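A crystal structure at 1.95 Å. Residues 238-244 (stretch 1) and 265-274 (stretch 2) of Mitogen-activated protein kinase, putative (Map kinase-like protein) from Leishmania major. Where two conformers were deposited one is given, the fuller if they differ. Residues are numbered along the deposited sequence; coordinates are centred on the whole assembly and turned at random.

Stretch 1, residues 238-244: TFYNQLN
Stretch 2 (265-274) SARDYLRNSL

Stretch 1 begins a helix at Phe239. Thr238 is its N-cap: Asn241 N donates to Thr238 OG1 at 3.0 Å, and Thr238 N donates to Asn241 OD1 at 3.2 Å. Residues Ser265 to Tyr269 are helical, in a helix that begins earlier in the chain. The two axes cross at -78° and approach to 12.4 Å, so side chains must span the gap. The nearest CA atoms are those of Tyr240 and Leu270, 8.2 Å apart. The contact buries 280 Å², both sides summed.

Ser265 does not reach stretch 1; its O accepts from Tyr269 N at 3.0 Å. Ala266 is buried and points sideways. Its small CB lies 4.1 Å from Phe239 CZ. Arg267 and Asp268, both chi1 m, point away, which leaves their charges outside the apolar contact.

Tyr269 (phi/psi -63/-38, chi1 m, chi2 -26°) points toward stretch 1. Its ring edge meets the face of Phe239, with centroids 5.1 Å apart and planes at 74°. Phe239 is chi1 t, chi2 90°, and places CE2 3.6 Å from Tyr269 CB. Tyr240 is chi1 m, chi2 -73°. Its CB points sideways, but the long ring carries the hydroxyl across, where Tyr240 OH donates to Tyr269 O at 2.7 Å. This is the only hydrogen bond between the stretches.

Leu270 (-93/3, chi1 m, chi2 t) also points sideways, yet its end comes nearer. Leu270 CD2 packs 3.8 Å from Phe239 CE2 and 3.8 Å from Leu243 CD1. Leu243 is buried, chi1 m, chi2 t. A branched aliphatic side chain suits this apolar site.

A type I turn runs from Leu270 to Ser273, with Arg271 at -48/-48 and Asn272 at -103/16. Ser273 N donates to Leu270 O at 3.0 Å. Ser273 OG (chi1 m) ends 4.3 Å from Tyr240 CE1. Leu274 makes no contact with stretch 1.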

# COMPACT_ATOMS: atom_id res chain seq x y z
N THR A 238 -5.84 -16.85 -13.34
CA THR A 238 -7.00 -17.51 -12.73
C THR A 238 -6.60 -17.98 -11.37
O THR A 238 -5.41 -18.07 -11.06
CB THR A 238 -7.54 -18.76 -13.54
OG1 THR A 238 -6.61 -19.85 -13.44
CG2 THR A 238 -7.86 -18.47 -15.02
N PHE A 239 -7.59 -18.36 -10.56
CA PHE A 239 -7.35 -18.93 -9.24
C PHE A 239 -6.41 -20.17 -9.35
O PHE A 239 -5.44 -20.26 -8.62
CB PHE A 239 -8.73 -19.34 -8.64
CG PHE A 239 -8.65 -20.17 -7.38
CD1 PHE A 239 -8.61 -19.57 -6.12
CD2 PHE A 239 -8.72 -21.56 -7.44
CE1 PHE A 239 -8.53 -20.34 -4.96
CE2 PHE A 239 -8.63 -22.33 -6.28
CZ PHE A 239 -8.56 -21.71 -5.04
N TYR A 240 -6.70 -21.11 -10.28
CA TYR A 240 -5.88 -22.32 -10.36
C TYR A 240 -4.50 -22.10 -10.94
O TYR A 240 -3.53 -22.69 -10.44
CB TYR A 240 -6.58 -23.44 -11.15
CG TYR A 240 -7.88 -23.92 -10.55
CD1 TYR A 240 -7.89 -24.70 -9.40
CD2 TYR A 240 -9.10 -23.63 -11.15
CE1 TYR A 240 -9.08 -25.18 -8.86
CE2 TYR A 240 -10.30 -24.08 -10.61
CZ TYR A 240 -10.29 -24.86 -9.46
OH TYR A 240 -11.45 -25.38 -8.96
N ASN A 241 -4.41 -21.30 -12.00
CA ASN A 241 -3.14 -21.11 -12.66
C ASN A 241 -2.19 -20.21 -11.90
O ASN A 241 -0.98 -20.34 -12.06
CB ASN A 241 -3.27 -20.87 -14.17
CG ASN A 241 -3.60 -19.45 -14.59
OD1 ASN A 241 -3.14 -18.50 -14.00
ND2 ASN A 241 -4.40 -19.28 -15.64
N GLN A 242 -2.73 -19.35 -11.02
CA GLN A 242 -1.94 -18.50 -10.12
C GLN A 242 -1.34 -19.42 -9.05
O GLN A 242 -0.14 -19.38 -8.77
CB GLN A 242 -2.83 -17.42 -9.44
CG GLN A 242 -2.03 -16.46 -8.48
CD GLN A 242 -1.10 -15.52 -9.23
OE1 GLN A 242 -1.32 -15.17 -10.37
NE2 GLN A 242 -0.05 -15.04 -8.59
N LEU A 243 -2.17 -20.27 -8.47
CA LEU A 243 -1.67 -21.24 -7.46
C LEU A 243 -0.68 -22.22 -8.07
O LEU A 243 0.31 -22.56 -7.41
CB LEU A 243 -2.81 -21.98 -6.76
CG LEU A 243 -3.59 -21.13 -5.72
CD1 LEU A 243 -4.82 -21.87 -5.22
CD2 LEU A 243 -2.66 -20.66 -4.49
N ASN A 244 -0.91 -22.63 -9.33
CA ASN A 244 0.02 -23.51 -10.01
C ASN A 244 1.38 -22.84 -10.22
O ASN A 244 2.40 -23.46 -9.97
CB ASN A 244 -0.55 -24.02 -11.35
CG ASN A 244 0.35 -25.05 -11.97
OD1 ASN A 244 0.40 -26.20 -11.54
ND2 ASN A 244 1.06 -24.68 -13.02
N SER A 265 -15.00 -22.46 0.46
CA SER A 265 -15.21 -22.43 -1.00
C SER A 265 -13.91 -22.79 -1.73
O SER A 265 -13.94 -23.55 -2.69
CB SER A 265 -15.67 -21.05 -1.45
OG SER A 265 -16.96 -20.73 -0.95
N ALA A 266 -12.75 -22.23 -1.26
CA ALA A 266 -11.44 -22.48 -1.88
C ALA A 266 -10.97 -23.91 -1.71
O ALA A 266 -10.39 -24.48 -2.64
CB ALA A 266 -10.41 -21.50 -1.37
N ARG A 267 -11.27 -24.53 -0.54
CA ARG A 267 -10.98 -25.94 -0.25
C ARG A 267 -11.73 -26.81 -1.24
O ARG A 267 -11.18 -27.79 -1.75
CB ARG A 267 -11.47 -26.33 1.15
CG ARG A 267 -10.50 -26.00 2.23
CD ARG A 267 -11.18 -26.10 3.57
NE ARG A 267 -10.67 -25.11 4.53
CZ ARG A 267 -11.33 -24.76 5.62
NH1 ARG A 267 -12.54 -25.27 5.87
NH2 ARG A 267 -10.81 -23.88 6.46
N ASP A 268 -13.00 -26.47 -1.52
CA ASP A 268 -13.78 -27.23 -2.49
C ASP A 268 -13.25 -27.03 -3.91
O ASP A 268 -13.30 -27.97 -4.70
CB ASP A 268 -15.27 -26.87 -2.39
CG ASP A 268 -15.98 -27.46 -1.18
OD1 ASP A 268 -15.53 -28.54 -0.69
OD2 ASP A 268 -17.01 -26.88 -0.76
N TYR A 269 -12.74 -25.84 -4.25
CA TYR A 269 -12.17 -25.63 -5.58
C TYR A 269 -10.94 -26.53 -5.80
O TYR A 269 -10.71 -27.01 -6.89
CB TYR A 269 -11.65 -24.17 -5.74
CG TYR A 269 -12.68 -23.05 -5.73
CD1 TYR A 269 -14.00 -23.28 -6.11
CD2 TYR A 269 -12.32 -21.75 -5.38
CE1 TYR A 269 -14.95 -22.26 -6.10
CE2 TYR A 269 -13.25 -20.72 -5.38
CZ TYR A 269 -14.56 -20.97 -5.75
OH TYR A 269 -15.48 -19.96 -5.75
N LEU A 270 -10.16 -26.71 -4.74
CA LEU A 270 -8.90 -27.46 -4.74
C LEU A 270 -9.06 -28.93 -4.34
O LEU A 270 -8.06 -29.66 -4.28
CB LEU A 270 -7.90 -26.76 -3.79
CG LEU A 270 -7.50 -25.33 -4.16
CD1 LEU A 270 -6.98 -24.59 -2.95
CD2 LEU A 270 -6.49 -25.30 -5.30
N ARG A 271 -10.32 -29.36 -4.09
CA ARG A 271 -10.71 -30.71 -3.66
C ARG A 271 -10.11 -31.87 -4.46
O ARG A 271 -9.60 -32.82 -3.85
CB ARG A 271 -12.24 -30.80 -3.58
CG ARG A 271 -12.80 -31.94 -2.73
CD ARG A 271 -14.32 -31.91 -2.66
NE ARG A 271 -14.96 -32.40 -3.88
CZ ARG A 271 -15.40 -31.63 -4.87
NH1 ARG A 271 -15.27 -30.31 -4.81
NH2 ARG A 271 -15.96 -32.18 -5.94
N ASN A 272 -10.17 -31.79 -5.79
CA ASN A 272 -9.64 -32.85 -6.66
C ASN A 272 -8.30 -32.45 -7.28
O ASN A 272 -7.85 -33.09 -8.23
CB ASN A 272 -10.67 -33.27 -7.74
CG ASN A 272 -12.04 -33.62 -7.22
OD1 ASN A 272 -13.03 -32.95 -7.54
ND2 ASN A 272 -12.16 -34.69 -6.44
N SER A 273 -7.65 -31.42 -6.73
CA SER A 273 -6.35 -30.98 -7.24
C SER A 273 -5.26 -31.96 -6.83
O SER A 273 -4.99 -32.14 -5.63
CB SER A 273 -6.00 -29.56 -6.80
OG SER A 273 -6.71 -28.58 -7.54
N LEU A 274 -4.68 -32.62 -7.84
CA LEU A 274 -3.56 -33.55 -7.68
C LEU A 274 -2.29 -32.69 -7.78
O LEU A 274 -2.17 -31.88 -8.71
CB LEU A 274 -3.59 -34.63 -8.77